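Uncharacterized protein XCC1541 (PDB 2QJW) is of unknown function but probably acts as a hydrolase of the alpha/beta superfamily, its substrate not being established. Local coordinates at residues Val22-Glu27 with Ala160-Ala165; Leu102-Thr107 with His156-His161; Ser123-Trp128 with Ser166-Glu171; Asp137-Ala142 with Leu149-Asp154. One frame throughout, in Å; residues are numbered along the deposited sequence. Where two conformers were deposited one is given.

Contact 1 of 4, residues Val22-Glu27 with Ala160-Ala165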
loop_
_atom_site.group_PDB
_atom_site.type_symbol
_atom_site.label_atom_id
_atom_site.label_comp_id
_atom_site.label_asym_id
_atom_site.label_seq_id
_atom_site.Cartn_x
_atom_site.Cartn_y
_atom_site.Cartn_z
ATOM N N VAL A 22 15.615 -3.674 -8.727
ATOM C CA VAL A 22 16.059 -2.399 -9.306
ATOM C C VAL A 22 15.857 -2.365 -10.815
ATOM O O VAL A 22 15.537 -1.316 -11.341
ATOM C CB VAL A 22 17.506 -1.974 -8.938
ATOM C CG1 VAL A 22 17.539 -1.547 -7.436
ATOM C CG2 VAL A 22 18.526 -3.064 -9.311
ATOM N N THR A 23 15.998 -3.506 -11.513
ATOM C CA THR A 23 15.769 -3.570 -12.904
ATOM C C THR A 23 14.292 -3.282 -13.173
ATOM O O THR A 23 13.938 -2.542 -14.080
ATOM C CB THR A 23 16.199 -4.965 -13.422
ATOM O OG1 THR A 23 17.614 -5.082 -13.208
ATOM C CG2 THR A 23 15.856 -5.088 -14.856
ATOM N N ALA A 24 13.420 -3.839 -12.375
ATOM C CA ALA A 24 11.988 -3.574 -12.499
ATOM C C ALA A 24 11.677 -2.111 -12.281
ATOM O O ALA A 24 10.863 -1.536 -12.999
ATOM C CB ALA A 24 11.202 -4.420 -11.500
ATOM N N LEU A 25 12.315 -1.494 -11.305
ATOM C CA LEU A 25 12.071 -0.086 -11.057
ATOM C C LEU A 25 12.602 0.767 -12.217
ATOM O O LEU A 25 11.996 1.787 -12.534
ATOM C CB LEU A 25 12.675 0.404 -9.754
ATOM C CG LEU A 25 12.152 -0.203 -8.458
ATOM C CD1 LEU A 25 12.672 0.669 -7.272
ATOM C CD2 LEU A 25 10.633 -0.356 -8.444
ATOM N N ALA A 26 13.702 0.385 -12.827
ATOM C CA ALA A 26 14.223 1.089 -14.013
ATOM C C ALA A 26 13.219 0.999 -15.168
ATOM O O ALA A 26 13.047 1.965 -15.919
ATOM C CB ALA A 26 15.549 0.544 -14.418
ATOM N N GLU A 27 12.581 -0.128 -15.337
ATOM C CA GLU A 27 11.571 -0.272 -16.378
ATOM C C GLU A 27 10.400 0.657 -16.062
ATOM O O GLU A 27 9.843 1.261 -16.967
ATOM C CB GLU A 27 11.145 -1.735 -16.488
ATOM C CG GLU A 27 10.007 -1.964 -17.483
ATOM N N ALA A 160 7.961 -12.381 -4.613
ATOM C CA ALA A 160 6.644 -12.566 -5.190
ATOM C C ALA A 160 5.874 -11.238 -5.361
ATOM O O ALA A 160 4.711 -11.248 -5.764
ATOM C CB ALA A 160 5.849 -13.520 -4.366
ATOM N N HIS A 161 6.541 -10.114 -5.107
ATOM C CA HIS A 161 5.870 -8.789 -5.183
ATOM C C HIS A 161 6.640 -7.781 -5.972
ATOM O O HIS A 161 6.504 -6.573 -5.757
ATOM C CB HIS A 161 5.555 -8.317 -3.761
ATOM C CG HIS A 161 4.477 -9.121 -3.148
ATOM N ND1 HIS A 161 4.710 -10.312 -2.485
ATOM C CD2 HIS A 161 3.140 -8.977 -3.219
ATOM C CE1 HIS A 161 3.548 -10.846 -2.156
ATOM N NE2 HIS A 161 2.579 -10.042 -2.567
ATOM N N VAL A 162 7.334 -8.207 -6.990
ATOM C CA VAL A 162 8.080 -7.277 -7.826
ATOM C C VAL A 162 7.097 -6.400 -8.585
ATOM O O VAL A 162 7.338 -5.197 -8.727
ATOM C CB VAL A 162 9.028 -7.987 -8.791
ATOM C CG1 VAL A 162 9.715 -6.973 -9.679
ATOM C CG2 VAL A 162 10.085 -8.762 -8.038
ATOM N N GLN A 163 5.996 -6.957 -9.074
ATOM C CA GLN A 163 4.976 -6.151 -9.790
ATOM C C GLN A 163 4.288 -5.189 -8.845
ATOM O O GLN A 163 4.056 -4.047 -9.209
ATOM C CB GLN A 163 3.902 -7.032 -10.432
ATOM N N ALA A 164 3.917 -5.620 -7.636
ATOM C CA ALA A 164 3.282 -4.748 -6.647
ATOM C C ALA A 164 4.217 -3.592 -6.298
ATOM O O ALA A 164 3.780 -2.429 -6.251
ATOM C CB ALA A 164 2.905 -5.539 -5.410
ATOM N N ALA A 165 5.487 -3.879 -6.114
ATOM C CA ALA A 165 6.472 -2.839 -5.797
ATOM C C ALA A 165 6.661 -1.870 -6.955
ATOM O O ALA A 165 6.677 -0.634 -6.751
ATOM C CB ALA A 165 7.797 -3.489 -5.410
#

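Contact 2 of 4, residues Leu102-Thr107 with His156-His161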
loop_
_atom_site.group_PDB
_atom_site.type_symbol
_atom_site.label_atom_id
_atom_site.label_comp_id
_atom_site.label_asym_id
_atom_site.label_seq_id
_atom_site.Cartn_x
_atom_site.Cartn_y
_atom_site.Cartn_z
ATOM N N LEU A 102 11.230 3.417 -0.998
ATOM C CA LEU A 102 12.046 2.485 -0.211
ATOM C C LEU A 102 11.428 1.132 -0.138
ATOM O O LEU A 102 10.350 0.958 0.375
ATOM C CB LEU A 102 12.173 3.011 1.192
ATOM C CG LEU A 102 12.601 4.459 1.426
ATOM C CD1 LEU A 102 12.671 4.884 2.923
ATOM C CD2 LEU A 102 13.971 4.696 0.778
HETATM N N MSE A 103 12.122 0.126 -0.664
HETATM C CA MSE A 103 11.743 -1.295 -0.509
HETATM C C MSE A 103 12.536 -1.861 0.684
HETATM O O MSE A 103 13.743 -1.663 0.769
HETATM C CB MSE A 103 11.975 -2.106 -1.744
HETATM C CG MSE A 103 11.213 -1.570 -2.974
HETATM SE SE MSE A 103 11.487 -2.522 -4.581
HETATM C CE MSE A 103 13.233 -1.900 -4.863
ATOM N N VAL A 104 11.821 -2.539 1.583
ATOM C CA VAL A 104 12.399 -3.235 2.785
ATOM C C VAL A 104 13.559 -2.430 3.400
ATOM O O VAL A 104 14.677 -2.913 3.499
ATOM C CB VAL A 104 12.744 -4.743 2.501
ATOM C CG1 VAL A 104 11.431 -5.524 2.344
ATOM C CG2 VAL A 104 13.607 -4.925 1.302
ATOM N N PRO A 105 13.288 -1.188 3.839
ATOM C CA PRO A 105 14.342 -0.362 4.435
ATOM C C PRO A 105 14.739 -0.822 5.836
ATOM O O PRO A 105 13.865 -1.013 6.646
ATOM C CB PRO A 105 13.678 1.032 4.490
ATOM C CG PRO A 105 12.286 0.787 4.669
ATOM C CD PRO A 105 11.996 -0.471 3.852
ATOM N N PRO A 106 16.032 -0.971 6.093
ATOM C CA PRO A 106 16.403 -1.256 7.484
ATOM C C PRO A 106 16.334 0.021 8.307
ATOM O O PRO A 106 16.734 1.097 7.851
ATOM C CB PRO A 106 17.836 -1.722 7.375
ATOM C CG PRO A 106 18.352 -1.092 6.191
ATOM C CD PRO A 106 17.189 -0.878 5.200
ATOM N N THR A 107 15.849 -0.064 9.533
ATOM C CA THR A 107 15.743 1.089 10.393
ATOM C C THR A 107 17.014 1.233 11.253
ATOM O O THR A 107 17.257 2.311 11.724
ATOM C CB THR A 107 14.500 1.059 11.271
ATOM O OG1 THR A 107 14.601 -0.068 12.175
ATOM C CG2 THR A 107 13.231 0.922 10.408
ATOM N N HIS A 156 11.720 -10.795 3.113
ATOM C CA HIS A 156 12.607 -9.702 2.796
ATOM C C HIS A 156 12.939 -9.503 1.334
ATOM O O HIS A 156 13.201 -8.394 0.900
ATOM C CB HIS A 156 13.911 -9.901 3.595
ATOM C CG HIS A 156 14.879 -8.806 3.430
ATOM N ND1 HIS A 156 14.691 -7.560 3.980
ATOM C CD2 HIS A 156 16.080 -8.770 2.790
ATOM C CE1 HIS A 156 15.725 -6.795 3.634
ATOM N NE2 HIS A 156 16.579 -7.507 2.929
ATOM N N ARG A 157 13.024 -10.602 0.572
ATOM C CA ARG A 157 13.396 -10.467 -0.830
ATOM C C ARG A 157 12.287 -9.888 -1.713
ATOM O O ARG A 157 12.565 -9.445 -2.853
ATOM C CB ARG A 157 13.831 -11.812 -1.393
ATOM C CG ARG A 157 14.970 -12.490 -0.625
ATOM C CD ARG A 157 15.377 -13.789 -1.375
ATOM N NE ARG A 157 14.275 -14.738 -1.532
ATOM C CZ ARG A 157 13.970 -15.684 -0.656
ATOM N NH1 ARG A 157 14.656 -15.823 0.463
ATOM N NH2 ARG A 157 12.953 -16.490 -0.897
ATOM N N LEU A 158 11.056 -9.866 -1.228
ATOM C CA LEU A 158 9.886 -9.410 -1.965
ATOM C C LEU A 158 9.801 -10.132 -3.311
ATOM O O LEU A 158 9.341 -9.561 -4.321
ATOM C CB LEU A 158 9.861 -7.875 -2.216
ATOM C CG LEU A 158 9.710 -7.030 -0.960
ATOM C CD1 LEU A 158 9.975 -5.534 -1.270
ATOM C CD2 LEU A 158 8.384 -7.280 -0.338
ATOM N N GLY A 159 10.246 -11.386 -3.346
ATOM C CA GLY A 159 10.347 -12.123 -4.623
ATOM C C GLY A 159 9.050 -12.394 -5.340
ATOM O O GLY A 159 9.021 -12.596 -6.581
ATOM N N ALA A 160 7.961 -12.381 -4.613
ATOM C CA ALA A 160 6.644 -12.566 -5.190
ATOM C C ALA A 160 5.874 -11.238 -5.361
ATOM O O ALA A 160 4.711 -11.248 -5.764
ATOM C CB ALA A 160 5.849 -13.520 -4.366
ATOM N N HIS A 161 6.541 -10.114 -5.107
ATOM C CA HIS A 161 5.870 -8.789 -5.183
ATOM C C HIS A 161 6.640 -7.781 -5.972
ATOM O O HIS A 161 6.504 -6.573 -5.757
ATOM C CB HIS A 161 5.555 -8.317 -3.761
ATOM C CG HIS A 161 4.477 -9.121 -3.148
ATOM N ND1 HIS A 161 4.710 -10.312 -2.485
ATOM C CD2 HIS A 161 3.140 -8.977 -3.219
ATOM C CE1 HIS A 161 3.548 -10.846 -2.156
ATOM N NE2 HIS A 161 2.579 -10.042 -2.567
#

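Contact 3 of 4, residues Ser123-Trp128 with Ser166-Glu171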
loop_
_atom_site.group_PDB
_atom_site.type_symbol
_atom_site.label_atom_id
_atom_site.label_comp_id
_atom_site.label_asym_id
_atom_site.label_seq_id
_atom_site.Cartn_x
_atom_site.Cartn_y
_atom_site.Cartn_z
ATOM N N SER A 123 7.423 6.719 -0.014
ATOM C CA SER A 123 6.585 5.550 -0.236
ATOM C C SER A 123 7.438 4.324 0.042
ATOM O O SER A 123 8.531 4.230 -0.478
ATOM C CB SER A 123 6.020 5.547 -1.627
ATOM O OG SER A 123 5.249 4.413 -1.888
ATOM N N ILE A 124 6.907 3.404 0.849
ATOM C CA ILE A 124 7.632 2.246 1.336
ATOM C C ILE A 124 6.850 1.011 0.960
ATOM O O ILE A 124 5.620 0.980 1.091
ATOM C CB ILE A 124 7.816 2.301 2.893
ATOM C CG1 ILE A 124 8.480 3.609 3.347
ATOM C CG2 ILE A 124 8.569 1.062 3.407
ATOM C CD1 ILE A 124 8.275 3.848 4.836
ATOM N N VAL A 125 7.569 -0.009 0.527
ATOM C CA VAL A 125 7.027 -1.380 0.364
ATOM C C VAL A 125 7.800 -2.265 1.329
ATOM O O VAL A 125 8.998 -2.365 1.200
ATOM C CB VAL A 125 7.068 -1.949 -1.060
ATOM C CG1 VAL A 125 6.471 -3.359 -1.122
ATOM C CG2 VAL A 125 6.309 -0.992 -1.968
ATOM N N HIS A 126 7.089 -2.874 2.308
ATOM C CA HIS A 126 7.750 -3.808 3.220
ATOM C C HIS A 126 7.011 -5.103 3.303
ATOM O O HIS A 126 5.845 -5.237 2.970
ATOM C CB HIS A 126 7.853 -3.183 4.590
ATOM C CG HIS A 126 8.875 -3.812 5.446
ATOM N ND1 HIS A 126 10.205 -3.736 5.141
ATOM C CD2 HIS A 126 8.769 -4.517 6.596
ATOM C CE1 HIS A 126 10.881 -4.412 6.065
ATOM N NE2 HIS A 126 10.023 -4.903 6.939
ATOM N N ALA A 127 7.777 -6.124 3.690
ATOM C CA ALA A 127 7.281 -7.518 3.824
ATOM C C ALA A 127 6.782 -7.799 5.230
ATOM O O ALA A 127 7.547 -7.631 6.190
ATOM C CB ALA A 127 8.423 -8.454 3.474
ATOM N N TRP A 128 5.548 -8.286 5.359
ATOM C CA TRP A 128 5.043 -8.691 6.640
ATOM C C TRP A 128 6.002 -9.681 7.317
ATOM O O TRP A 128 6.099 -9.612 8.570
ATOM C CB TRP A 128 3.697 -9.412 6.483
ATOM C CG TRP A 128 2.497 -8.558 6.372
ATOM C CD1 TRP A 128 1.598 -8.567 5.375
ATOM C CD2 TRP A 128 2.031 -7.591 7.318
ATOM N NE1 TRP A 128 0.607 -7.650 5.609
ATOM C CE2 TRP A 128 0.827 -7.058 6.812
ATOM C CE3 TRP A 128 2.481 -7.153 8.583
ATOM C CZ2 TRP A 128 0.119 -6.126 7.473
ATOM C CZ3 TRP A 128 1.727 -6.210 9.250
ATOM C CH2 TRP A 128 0.569 -5.710 8.692
ATOM N N SER A 166 6.657 -2.403 -8.180
ATOM C CA SER A 166 6.772 -1.579 -9.376
ATOM C C SER A 166 5.587 -0.637 -9.498
ATOM O O SER A 166 5.759 0.533 -9.826
ATOM C CB SER A 166 6.805 -2.493 -10.611
ATOM O OG SER A 166 7.989 -3.197 -10.641
ATOM N N ARG A 167 4.384 -1.118 -9.240
ATOM C CA ARG A 167 3.198 -0.324 -9.299
ATOM C C ARG A 167 3.235 0.773 -8.227
ATOM O O ARG A 167 2.780 1.898 -8.486
ATOM C CB ARG A 167 1.950 -1.208 -9.160
ATOM C CG ARG A 167 1.549 -1.839 -10.453
ATOM C CD ARG A 167 0.263 -2.592 -10.287
ATOM N NE ARG A 167 0.501 -3.847 -9.594
ATOM C CZ ARG A 167 0.795 -5.004 -10.185
ATOM N NH1 ARG A 167 0.959 -5.110 -11.503
ATOM N NH2 ARG A 167 0.968 -6.068 -9.418
ATOM N N ALA A 168 3.720 0.462 -7.007
ATOM C CA ALA A 168 3.803 1.473 -5.944
ATOM C C ALA A 168 4.782 2.560 -6.398
ATOM O O ALA A 168 4.543 3.724 -6.177
ATOM C CB ALA A 168 4.247 0.862 -4.616
ATOM N N PHE A 169 5.909 2.177 -7.003
ATOM C CA PHE A 169 6.838 3.180 -7.491
ATOM C C PHE A 169 6.217 4.056 -8.584
ATOM O O PHE A 169 6.404 5.287 -8.608
ATOM C CB PHE A 169 8.107 2.497 -8.009
ATOM C CG PHE A 169 9.229 3.436 -8.364
ATOM C CD1 PHE A 169 9.635 4.428 -7.506
ATOM C CD2 PHE A 169 9.946 3.213 -9.535
ATOM C CE1 PHE A 169 10.695 5.248 -7.876
ATOM C CE2 PHE A 169 11.008 4.041 -9.886
ATOM C CZ PHE A 169 11.348 5.018 -9.079
ATOM N N ALA A 170 5.509 3.430 -9.509
ATOM C CA ALA A 170 4.828 4.166 -10.536
ATOM C C ALA A 170 3.873 5.167 -9.959
ATOM O O ALA A 170 3.746 6.292 -10.446
ATOM C CB ALA A 170 4.054 3.141 -11.452
ATOM N N GLU A 171 3.124 4.767 -8.955
ATOM C CA GLU A 171 2.179 5.654 -8.310
ATOM C C GLU A 171 2.837 6.858 -7.664
ATOM O O GLU A 171 2.266 7.984 -7.643
ATOM C CB GLU A 171 1.399 4.879 -7.271
ATOM C CG GLU A 171 0.372 3.972 -7.901
ATOM C CD GLU A 171 -0.075 2.848 -6.986
ATOM O OE1 GLU A 171 0.283 2.837 -5.779
ATOM O OE2 GLU A 171 -0.779 1.954 -7.498
HETATM O O HOH W 1 3.520 4.752 -3.881
#

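Contact 4 of 4, residues Asp137-Ala142 with Leu149-Asp154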
loop_
_atom_site.group_PDB
_atom_site.type_symbol
_atom_site.label_atom_id
_atom_site.label_comp_id
_atom_site.label_asym_id
_atom_site.label_seq_id
_atom_site.Cartn_x
_atom_site.Cartn_y
_atom_site.Cartn_z
ATOM N N ASP A 137 9.144 -2.473 13.099
ATOM C CA ASP A 137 10.177 -1.442 13.116
ATOM C C ASP A 137 9.912 -0.451 11.983
ATOM O O ASP A 137 10.045 0.765 12.176
ATOM C CB ASP A 137 11.584 -2.042 13.009
ATOM C CG ASP A 137 12.022 -2.796 14.280
ATOM O OD1 ASP A 137 11.295 -2.759 15.291
ATOM O OD2 ASP A 137 13.114 -3.348 14.195
ATOM N N VAL A 138 9.564 -0.975 10.797
ATOM C CA VAL A 138 9.249 -0.106 9.631
ATOM C C VAL A 138 7.907 0.568 9.788
ATOM O O VAL A 138 7.750 1.769 9.507
ATOM C CB VAL A 138 9.312 -0.944 8.361
ATOM C CG1 VAL A 138 8.835 -0.134 7.113
ATOM C CG2 VAL A 138 10.731 -1.444 8.128
ATOM N N ILE A 139 6.920 -0.119 10.354
ATOM C CA ILE A 139 5.652 0.468 10.671
ATOM C C ILE A 139 5.880 1.666 11.610
ATOM O O ILE A 139 5.360 2.774 11.380
ATOM C CB ILE A 139 4.683 -0.556 11.335
ATOM C CG1 ILE A 139 4.258 -1.558 10.233
ATOM C CG2 ILE A 139 3.521 0.186 12.034
ATOM C CD1 ILE A 139 3.749 -2.926 10.796
ATOM N N ALA A 140 6.710 1.523 12.665
ATOM C CA ALA A 140 6.932 2.652 13.597
ATOM C C ALA A 140 7.638 3.835 12.905
ATOM O O ALA A 140 7.323 4.990 13.141
ATOM C CB ALA A 140 7.683 2.211 14.858
ATOM N N TRP A 141 8.624 3.544 12.070
ATOM C CA TRP A 141 9.374 4.576 11.382
ATOM C C TRP A 141 8.466 5.314 10.437
ATOM O O TRP A 141 8.450 6.570 10.392
ATOM C CB TRP A 141 10.515 3.909 10.598
ATOM C CG TRP A 141 11.542 4.826 10.012
ATOM C CD1 TRP A 141 12.634 5.322 10.632
ATOM C CD2 TRP A 141 11.467 5.497 8.747
ATOM N NE1 TRP A 141 13.282 6.212 9.816
ATOM C CE2 TRP A 141 12.589 6.307 8.636
ATOM C CE3 TRP A 141 10.581 5.441 7.657
ATOM C CZ2 TRP A 141 12.834 7.103 7.494
ATOM C CZ3 TRP A 141 10.831 6.211 6.536
ATOM C CH2 TRP A 141 11.943 7.007 6.450
ATOM N N ALA A 142 7.653 4.569 9.671
ATOM C CA ALA A 142 6.726 5.190 8.764
ATOM C C ALA A 142 5.629 5.986 9.470
ATOM O O ALA A 142 5.230 7.082 9.040
ATOM C CB ALA A 142 6.092 4.117 7.852
ATOM N N LEU A 149 2.832 3.522 3.295
ATOM C CA LEU A 149 3.376 2.186 3.605
ATOM C C LEU A 149 2.483 1.121 3.052
ATOM O O LEU A 149 1.316 1.065 3.373
ATOM C CB LEU A 149 3.532 1.984 5.096
ATOM C CG LEU A 149 4.070 0.624 5.577
ATOM C CD1 LEU A 149 5.396 0.258 4.988
ATOM C CD2 LEU A 149 4.184 0.681 7.124
ATOM N N LEU A 150 3.080 0.259 2.239
ATOM C CA LEU A 150 2.433 -0.961 1.686
ATOM C C LEU A 150 3.108 -2.187 2.245
ATOM O O LEU A 150 4.318 -2.312 2.119
ATOM C CB LEU A 150 2.521 -1.022 0.155
ATOM C CG LEU A 150 1.907 -2.222 -0.526
ATOM C CD1 LEU A 150 0.398 -2.107 -0.379
ATOM C CD2 LEU A 150 2.294 -2.284 -2.005
ATOM N N LEU A 151 2.312 -2.973 2.949
ATOM C CA LEU A 151 2.745 -4.238 3.558
ATOM C C LEU A 151 2.158 -5.346 2.723
ATOM O O LEU A 151 0.949 -5.437 2.539
ATOM C CB LEU A 151 2.310 -4.294 5.044
ATOM C CG LEU A 151 3.030 -3.293 5.946
ATOM C CD1 LEU A 151 2.124 -2.776 7.016
ATOM C CD2 LEU A 151 4.299 -3.955 6.488
ATOM N N VAL A 152 3.047 -6.252 2.353
ATOM C CA VAL A 152 2.693 -7.403 1.516
ATOM C C VAL A 152 3.087 -8.731 2.157
ATOM O O VAL A 152 3.981 -8.792 3.007
ATOM C CB VAL A 152 3.331 -7.325 0.106
ATOM C CG1 VAL A 152 2.877 -6.070 -0.651
ATOM C CG2 VAL A 152 4.850 -7.312 0.172
ATOM N N ASP A 153 2.358 -9.757 1.765
ATOM C CA ASP A 153 2.588 -11.125 2.274
ATOM C C ASP A 153 3.777 -11.754 1.627
ATOM O O ASP A 153 3.640 -12.429 0.601
ATOM C CB ASP A 153 1.329 -11.938 2.041
ATOM C CG ASP A 153 1.451 -13.376 2.562
ATOM O OD1 ASP A 153 2.399 -13.597 3.337
ATOM O OD2 ASP A 153 0.541 -14.171 2.241
ATOM N N ASP A 154 4.958 -11.460 2.171
ATOM C CA ASP A 154 6.203 -11.910 1.542
ATOM C C ASP A 154 7.277 -11.811 2.631
ATOM O O ASP A 154 7.048 -11.296 3.728
ATOM C CB ASP A 154 6.577 -11.058 0.300
ATOM C CG ASP A 154 7.323 -11.818 -0.764
ATOM O OD1 ASP A 154 8.018 -12.817 -0.505
ATOM O OD2 ASP A 154 7.213 -11.460 -1.956
#

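Contact 1 of 4, residues Val22-Glu27 with Ala160-Ala165
Val162 and Ala165, in the first turn of helix 162-174, meet Ala24 and Leu25 of helix 20-31. The chain enters this turn through Ala160 and His161, a loop held by Asp154. His161 is the N-cap, and its carbonyl O accepts the N-H of Ala165 at 2.9 Å, closing the turn. Val162 then makes the tightest touch: its CG1 stands 3.5 Å from Ala24 CB, closer than carbon pairs usually approach. CG1 gets there by lying opposite the backbone N (chi1 177°), while Ala24 contributes just a methyl directed toward the other helix, which lets the backbones come within 7.1 Å, CA of Ala24 to CA of Val162. Two helices lying side by side on one face of a parallel sheet, one from near the start of the chain and one at its end, are a regular feature of the alpha/beta hydrolase fold. One turn on, Ala165 brings its carbonyl rather than its methyl near helix 20-31, with Leu25 CD2 4.3 Å from Ala165 O. The side chains of Leu25 and Ala165 both rest on selenomethionine Met103 of strand 99-103 beneath them.

Contact 2 of 4, residues Leu102-Thr107 with His156-His161
Val104 lies against His156 and Leu158, in a corner of the alpha/beta hydrolase fold where the sheet's loops gather around a probable Ser-His-Asp triad. His156 would be its histidine, hydrogen-bonded through ND1 to Asp130 and touching Ser82 of a probable nucleophile elbow (GxSxG). With CG anti to the backbone N (chi1 -176°), the imidazole is brought against Val104, whose CG2 approaches it obliquely, 3.7 Å from His156 CE1. The same methyl also lies 3.5 Å from His156 O, so the valine packs against ring and backbone of one residue together. Its own rotamer is not valine's most common one: at chi1 -70°, CG2 is wedged between the backbone N and the carbonyl carbon, while CG1 is turned toward Leu158. Val104 has a left-handed backbone at the point where the strand gives way to Pro105. Leu158 answers from the other segment. It opens a type I turn held by His161 N to Leu158 O, and its side chain meets Val104 tip to tip, CD1 being 3.9 Å from Val104 CG1. Met103, a selenomethionine, bends its chain off toward helix 20-31 and adds its root alone: CB sits 4.0 Å from that same Leu158 CD1.

Contact 3 of 4, residues Ser123-Trp128 with Ser166-Glu171
Val125 and Ala168 make the direct touch between strand 122-127 and helix 162-174, with Val125 CG2 3.8 Å from Ala168 CB. Both CB atoms are directed at the opposing element, and the small alanine allows the helix to settle close over the strand. Beside this apolar pair runs a polar link. Ser123 OG and Ala168 O are 4.4 Å apart, too far for a direct bond, and one water spans them. It donates to Ala168 O at 2.7 Å and is hydrogen-bonded to Ser123 OG, also at 2.7 Å. The angle between the two partners at the water is about 110°, close to tetrahedral. A fully extended chi1 of 178° aims Ser123 OG at the water. In this buried contact the water gives a helix carbonyl and a strand hydroxyl a common partner.

In the next shell, Phe169, next along the helix, packs its ring on Leu25 and meets that of Phe101, the planes at about 45°. Outward, Arg167 reaches another chain, its NE in a salt bridge with Glu171 of the second subunit. The whole is a helix-on-sheet layer of the alpha/beta hydrolase fold: strand 122-127 runs between strands 99-103 and 148-152, helix 162-174 lies beside helix 20-31 on this face, and Ile124 points the other way, onto helix 135-145.

Contact 4 of 4, residues Asp137-Ala142 with Leu149-Asp154
Aliphatic groups alone meet across this contact, Val138, Ile139 and Ala142 of the helix against Leu149 and Leu151 of the strand, and the flat groups stand around them. Leu151 CB lies over one face of the Trp128 indole, 3.6 Å from Trp128 CE2. The indole of Trp141 takes no part in the touch; Arg145 makes a cation-pi contact with it and its NE1 is hydrogen-bonded to Leu115 O. Trp128 of the second subunit packs on Ala142.

Leu149 carries most of the contact. An extended first torsion (chi1 179°) carries both its methyls to the helix. CD2 lies 3.8 Å from Ile139 CG1, the two side chains crossing at about a right angle, and 4.0 Å from Ala142 CB. The Val138 and Leu149 side chains pass at a slant, with Leu149 CD1 4.1 Å from Val138 CG1. Ile139 CG1 spans two strand residues, since it also meets Leu151 CD1 at 4.0 Å, again at about a right angle. Leu149 and Leu151 can share one helix because alternate strand residues face the same side.

The segment axes run nearly antiparallel (166°) and 10.0 Å apart at closest approach, as expected in a beta-alpha-beta crossover: helix 135-145 carries the chain from strand 122-127 to its parallel neighbour 148-152. That last strand pairs antiparallel with a strand of the second subunit, so the sheet continues across the interface, and Ile139 packs on Ile139 of that subunit.

Overall arrangement
Contacts 1 and 3 lie on one face of the parallel sheet and contact 4 on the other, with contact 2 at the carboxyl ends of the strands. Contacts 1 and 3 share helix 162-174, their centres about 9 Å apart. Contact 2, whose centre is about 9 Å from those of both contacts 3 and 4, holds His156 of the probable triad. Backbone bonds such as Val104 N to Val125 O (2.9 Å) and His126 N to Leu150 O (2.8 Å) stitch contacts 2, 3 and 4 together. Asp154 OD2, 2.8 Å from His161 ND1, joins the end of contact 4 to contacts 1 and 2.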